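PDB 7LAP: aminoglycoside N(3)-acetyltransferase from Streptomyces griseus, which probably transfers an acetyl group to the 3-amino position of aminoglycoside antibiotics, a reaction that confers resistance. Local coordinates for residues A255-E260 against V277-R282. Numbering follows the deposited sequence.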
ATOM      1  N   ALA B 255     -26.746   7.990  23.679  1.00 63.40           N
ATOM      2  CA  ALA B 255     -27.181   9.330  24.047  1.00 63.33           C
ATOM      3  C   ALA B 255     -27.715  10.134  22.864  1.00 66.54           C
ATOM      4  O   ALA B 255     -27.987  11.329  23.028  1.00 68.19           O
ATOM      5  CB  ALA B 255     -26.019  10.094  24.687  1.00 63.43           C
ATOM      6  N   GLY B 256     -27.827   9.535  21.676  1.00 64.42           N
ATOM      7  CA  GLY B 256     -28.350  10.223  20.510  1.00 60.34           C
ATOM      8  C   GLY B 256     -27.357  11.040  19.712  1.00 58.13           C
ATOM      9  O   GLY B 256     -27.781  11.863  18.892  1.00 59.73           O
ATOM     10  N   ILE B 257     -26.057  10.857  19.916  1.00 52.58           N
ATOM     11  CA  ILE B 257     -25.041  11.558  19.138  1.00 49.09           C
ATOM     12  C   ILE B 257     -24.527  10.587  18.079  1.00 51.38           C
ATOM     13  O   ILE B 257     -23.890   9.581  18.407  1.00 52.89           O
ATOM     14  CB  ILE B 257     -23.905  12.065  20.030  1.00 50.90           C
ATOM     15  CG1 ILE B 257     -24.431  13.121  21.003  1.00 54.40           C
ATOM     16  CG2 ILE B 257     -22.783  12.624  19.209  1.00 47.07           C
ATOM     17  CD1 ILE B 257     -23.495  13.413  22.144  1.00 58.56           C
ATOM     18  N   GLY B 258     -24.777  10.880  16.815  1.00 45.99           N
ATOM     19  CA  GLY B 258     -24.330  10.003  15.750  1.00 39.81           C
ATOM     20  C   GLY B 258     -25.507   9.302  15.079  1.00 45.11           C
ATOM     21  O   GLY B 258     -26.527   8.997  15.704  1.00 51.56           O
ATOM     22  N   ARG B 259     -25.377   9.071  13.783  1.00 45.53           N
ATOM     23  CA  ARG B 259     -26.426   8.435  13.012  1.00 47.89           C
ATOM     24  C   ARG B 259     -25.835   7.165  12.424  1.00 45.35           C
ATOM     25  O   ARG B 259     -24.705   7.174  11.932  1.00 42.67           O
ATOM     26  CB  ARG B 259     -26.964   9.379  11.903  1.00 54.09           C
ATOM     27  CG  ARG B 259     -27.879   8.674  10.875  1.00 62.29           C
ATOM     28  CD  ARG B 259     -28.836   9.641  10.159  1.00 67.05           C
ATOM     29  NE  ARG B 259     -29.454   9.059   8.953  1.00 64.29           N
ATOM     30  CZ  ARG B 259     -30.566   8.314   8.944  1.00 69.01           C
ATOM     31  NH1 ARG B 259     -31.211   8.049  10.078  1.00 66.79           N
ATOM     32  NH2 ARG B 259     -31.058   7.844   7.792  1.00 67.40           N
ATOM     33  N   GLU B 260     -26.592   6.072  12.487  1.00 43.84           N
ATOM     34  CA  GLU B 260     -26.142   4.788  11.978  1.00 48.54           C
ATOM     35  C   GLU B 260     -26.877   4.441  10.694  1.00 46.96           C
ATOM     36  O   GLU B 260     -28.058   4.749  10.533  1.00 51.72           O
ATOM     37  CB  GLU B 260     -26.365   3.681  13.014  1.00 54.23           C
ATOM     38  CG  GLU B 260     -25.791   4.046  14.378  1.00 64.95           C
ATOM     39  CD  GLU B 260     -25.399   2.820  15.208  1.00 73.77           C
ATOM     40  OE1 GLU B 260     -24.711   1.910  14.673  1.00 76.20           O
ATOM     41  OE2 GLU B 260     -25.793   2.768  16.395  1.00 79.17           O
ATOM     42  N   VAL B 277     -16.552  14.999  20.657  1.00 50.43           N
ATOM     43  CA  VAL B 277     -15.444  15.327  21.548  1.00 49.32           C
ATOM     44  C   VAL B 277     -15.971  15.827  22.881  1.00 53.88           C
ATOM     45  O   VAL B 277     -15.495  15.416  23.950  1.00 54.50           O
ATOM     46  CB  VAL B 277     -14.507  16.365  20.896  1.00 51.71           C
ATOM     47  CG1 VAL B 277     -13.722  17.097  21.963  1.00 54.02           C
ATOM     48  CG2 VAL B 277     -13.559  15.682  19.987  1.00 53.71           C
ATOM     49  N   GLU B 278     -16.943  16.736  22.846  1.00 55.87           N
ATOM     50  CA  GLU B 278     -17.566  17.193  24.087  1.00 62.74           C
ATOM     51  C   GLU B 278     -18.083  16.012  24.912  1.00 60.49           C
ATOM     52  O   GLU B 278     -17.857  15.936  26.123  1.00 60.11           O
ATOM     53  CB  GLU B 278     -18.692  18.162  23.755  1.00 71.80           C
ATOM     54  CG  GLU B 278     -19.582  18.550  24.914  1.00 84.98           C
ATOM     55  CD  GLU B 278     -20.643  19.542  24.481  1.00 94.99           C
ATOM     56  OE1 GLU B 278     -21.212  19.366  23.374  1.00 97.34           O
ATOM     57  OE2 GLU B 278     -20.898  20.503  25.233  1.00100.87           O
ATOM     58  N   PHE B 279     -18.754  15.057  24.263  1.00 57.13           N
ATOM     59  CA  PHE B 279     -19.229  13.890  24.996  1.00 57.56           C
ATOM     60  C   PHE B 279     -18.063  13.080  25.547  1.00 57.64           C
ATOM     61  O   PHE B 279     -18.118  12.589  26.681  1.00 59.05           O
ATOM     62  CB  PHE B 279     -20.102  13.018  24.087  1.00 53.86           C
ATOM     63  CG  PHE B 279     -20.724  11.841  24.786  1.00 56.33           C
ATOM     64  CD1 PHE B 279     -20.018  10.646  24.933  1.00 52.64           C
ATOM     65  CD2 PHE B 279     -22.027  11.924  25.290  1.00 55.75           C
ATOM     66  CE1 PHE B 279     -20.597   9.551  25.580  1.00 55.40           C
ATOM     67  CE2 PHE B 279     -22.612  10.836  25.944  1.00 58.17           C
ATOM     68  CZ  PHE B 279     -21.895   9.645  26.093  1.00 57.49           C
ATOM     69  N   GLY B 280     -17.007  12.910  24.748  1.00 55.66           N
ATOM     70  CA  GLY B 280     -15.923  12.037  25.157  1.00 49.03           C
ATOM     71  C   GLY B 280     -15.179  12.582  26.361  1.00 54.46           C
ATOM     72  O   GLY B 280     -14.858  11.842  27.299  1.00 55.86           O
ATOM     73  N   VAL B 281     -14.919  13.886  26.373  1.00 56.44           N
ATOM     74  CA  VAL B 281     -14.180  14.439  27.499  1.00 59.23           C
ATOM     75  C   VAL B 281     -15.028  14.379  28.760  1.00 62.32           C
ATOM     76  O   VAL B 281     -14.530  14.054  29.841  1.00 65.89           O
ATOM     77  CB  VAL B 281     -13.712  15.867  27.176  1.00 63.63           C
ATOM     78  CG1 VAL B 281     -12.619  15.835  26.141  1.00 59.46           C
ATOM     79  CG2 VAL B 281     -14.843  16.673  26.658  1.00 69.78           C
ATOM     80  N   ARG B 282     -16.329  14.644  28.636  1.00 64.95           N
ATOM     81  CA  ARG B 282     -17.204  14.544  29.796  1.00 70.07           C
ATOM     82  C   ARG B 282     -17.305  13.101  30.280  1.00 70.24           C
ATOM     83  O   ARG B 282     -17.356  12.839  31.487  1.00 71.10           O
ATOM     84  CB  ARG B 282     -18.586  15.107  29.470  1.00 71.78           C
ATOM     85  CG  ARG B 282     -19.598  14.925  30.598  1.00 80.81           C
ATOM     86  CD  ARG B 282     -20.755  15.890  30.442  1.00 90.62           C
ATOM     87  NE  ARG B 282     -21.241  15.817  29.070  1.00 97.85           N
ATOM     88  CZ  ARG B 282     -22.076  14.883  28.621  1.00101.98           C
ATOM     89  NH1 ARG B 282     -22.557  13.957  29.451  1.00105.98           N
ATOM     90  NH2 ARG B 282     -22.444  14.883  27.342  1.00 98.99           N
TER
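With CG of Phe279 anti to the backbone N (chi1 -176°), the benzyl group reaches from the helix toward Ile257, whose own CG1 lies anti to the carbonyl carbon (chi1 -65°) and, through an extended chi2 of 165°, carries CD1 forward to the aromatic side chain. The terminal methyl meets the root of the ring: CD1 of Ile257 is 3.8 Å from CD2 of Phe279 and 3.9 Å from CB of the same residue. Farther out on the same side of the ring, the CB methyl of Ala255 approaches CE2 of Phe279 at 3.7 Å. Both methyls come in obliquely, and the contact is wholly apolar; no hydrogen bond joins the two segments, and they bury just 107 Å² between them.

The chain turns between Ala255 and Ile257, which meet the same ring from one side. Gly256, with its positive phi, ends helix 244-254 in a Schellman motif, and the backbone then passes through Gly258 into the strand beginning at Arg259. That helix adds to the apolar cluster, since Met252 touches both Ile257 and Phe279, while Ser251 also packs on the phenylalanine. At the surface of the protein, the contact thus joins the C-terminal end of helix 244-254 and the turn into strand 259-263, outermost in the chain's mixed sheet, to helix 273-289, whose Val277 and Val281 pack instead against helix 189-196.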